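Long-range contact in uncharacterized protein conserved in bacteria (Cupriavidus necator, PDB 5DMH), which catalyses the ATP-dependent phosphorylation of 3-oxo-tetronate to 3-oxo-tetronate 4-phosphate: residues Gly243-Ala247 and Asn265-Ala269. Residues are numbered along the deposited sequence; the frame is centred on the assembly and turned at random.
Sequences GEACA and NFRRA
The carbonyl oxygen Gly243 O, in the last turn of helix 236-245, accepts a hydrogen bond of 2.9 Å from Asn265 ND2. The bond is nearly straight at the hydrogen (170°), and the oxygen lies close to the amide plane of Asn265, whereas the donor sits well above the carbonyl plane. Within its own helix end the same oxygen receives a weak bond from Cys246 N, where the chain leaves helical geometry; a side-chain amide probably suits this place by adding a second N-H. With chi1 at -70°, CG of Asn265 stands opposite its own carbonyl carbon and the amide reaches across to the neighbouring helix. There OD1 comes 3.4 Å from Glu244 CA, and the methyl of Ala247, small enough to fit beside the amide, has its CB 3.8 Å from Asn265 CG. One turn further on, Arg268 NH1 forms a salt bridge of 3.2 Å with Glu244 OE1. The extended glutamate meets the guanidinium at its edge, the two planes standing 85° apart, so the pair does not adopt the coplanar bidentate pairing. The chain of Arg268, bent at chi2 and chi3, brings NH1 to this carboxylate, while NH2 makes a second salt bridge, with Glu264; two acidic partners, one on each terminal nitrogen, probably limit the movement of the guanidinium. The arrangement is a polar surface contact between the ends of two helices flanking strand 251-254 in sequence: helix 236-245, of the sugar-binding N-terminal domain of this four-carbon acid sugar kinase, and helix 262-268, which follows the strand, both away from the ADP pocket.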
loop_
_atom_site.group_PDB
_atom_site.type_symbol
_atom_site.label_atom_id
_atom_site.label_comp_id
_atom_site.label_asym_id
_atom_site.label_seq_id
_atom_site.Cartn_x
_atom_site.Cartn_y
_atom_site.Cartn_z
ATOM N N GLY A 243 3.996 -18.064 -6.036
ATOM C CA GLY A 243 4.894 -17.981 -4.895
ATOM C C GLY A 243 5.869 -19.155 -4.814
ATOM O O GLY A 243 7.083 -18.987 -4.675
ATOM N N GLU A 244 5.332 -20.365 -4.924
ATOM C CA GLU A 244 6.165 -21.554 -4.932
ATOM C C GLU A 244 7.108 -21.569 -6.143
ATOM O O GLU A 244 8.275 -21.873 -5.989
ATOM C CB GLU A 244 5.306 -22.821 -4.889
ATOM C CG GLU A 244 6.139 -24.083 -4.777
ATOM C CD GLU A 244 5.326 -25.366 -4.746
ATOM O OE1 GLU A 244 4.090 -25.331 -4.576
ATOM O OE2 GLU A 244 5.949 -26.424 -4.909
ATOM N N ALA A 245 6.614 -21.241 -7.337
ATOM C CA ALA A 245 7.463 -21.237 -8.534
ATOM C C ALA A 245 8.611 -20.236 -8.437
ATOM O O ALA A 245 9.693 -20.446 -9.016
ATOM C CB ALA A 245 6.653 -20.961 -9.751
ATOM N N CYS A 246 8.380 -19.162 -7.687
ATOM C CA CYS A 246 9.369 -18.104 -7.511
ATOM C C CYS A 246 10.217 -18.230 -6.240
ATOM O O CYS A 246 10.866 -17.275 -5.854
ATOM C CB CYS A 246 8.677 -16.733 -7.526
ATOM S SG CYS A 246 7.903 -16.300 -9.105
ATOM N N ALA A 247 10.244 -19.408 -5.626
ATOM C CA ALA A 247 11.011 -19.616 -4.405
ATOM C C ALA A 247 12.475 -19.236 -4.606
ATOM O O ALA A 247 13.143 -18.827 -3.661
ATOM C CB ALA A 247 10.912 -21.070 -3.969
ATOM N N ASN A 265 7.179 -21.217 1.418
ATOM C CA ASN A 265 8.501 -21.526 0.866
ATOM C C ASN A 265 9.565 -21.649 1.955
ATOM O O ASN A 265 10.360 -22.582 1.950
ATOM C CB ASN A 265 8.964 -20.455 -0.112
ATOM C CG ASN A 265 8.178 -20.446 -1.399
ATOM O OD1 ASN A 265 7.624 -21.478 -1.845
ATOM N ND2 ASN A 265 8.152 -19.278 -2.037
ATOM N N PHE A 266 9.601 -20.696 2.880
ATOM C CA PHE A 266 10.645 -20.719 3.909
ATOM C C PHE A 266 10.428 -21.870 4.889
ATOM O O PHE A 266 11.373 -22.486 5.351
ATOM C CB PHE A 266 10.727 -19.370 4.634
ATOM C CG PHE A 266 11.128 -18.235 3.730
ATOM C CD1 PHE A 266 12.400 -18.201 3.176
ATOM C CD2 PHE A 266 10.245 -17.222 3.424
ATOM C CE1 PHE A 266 12.772 -17.165 2.331
ATOM C CE2 PHE A 266 10.614 -16.170 2.561
ATOM C CZ PHE A 266 11.874 -16.152 2.024
ATOM N N ARG A 267 9.176 -22.166 5.192
ATOM C CA ARG A 267 8.866 -23.304 6.049
ATOM C C ARG A 267 9.352 -24.603 5.411
ATOM O O ARG A 267 10.010 -25.428 6.058
ATOM C CB ARG A 267 7.358 -23.366 6.314
ATOM C CG ARG A 267 6.888 -22.421 7.397
ATOM C CD ARG A 267 5.489 -22.767 7.866
ATOM N NE ARG A 267 4.481 -22.474 6.846
ATOM C CZ ARG A 267 3.880 -21.302 6.678
ATOM N NH1 ARG A 267 4.158 -20.268 7.469
ATOM N NH2 ARG A 267 2.980 -21.157 5.708
ATOM N N ARG A 268 9.031 -24.776 4.140
ATOM C CA ARG A 268 9.444 -25.970 3.402
ATOM C C ARG A 268 10.957 -26.131 3.360
ATOM O O ARG A 268 11.484 -27.245 3.358
ATOM C CB ARG A 268 8.928 -25.883 1.976
ATOM C CG ARG A 268 7.990 -26.989 1.636
ATOM C CD ARG A 268 6.595 -26.487 1.530
ATOM N NE ARG A 268 6.216 -26.286 0.138
ATOM C CZ ARG A 268 4.962 -26.296 -0.301
ATOM N NH1 ARG A 268 4.717 -26.099 -1.586
ATOM N NH2 ARG A 268 3.954 -26.507 0.542
ATOM N N ALA A 269 11.652 -25.004 3.299
ATOM C CA ALA A 269 13.099 -24.992 3.204
ATOM C C ALA A 269 13.765 -25.166 4.565
ATOM O O ALA A 269 14.989 -25.205 4.653
ATOM C CB ALA A 269 13.569 -23.688 2.551
#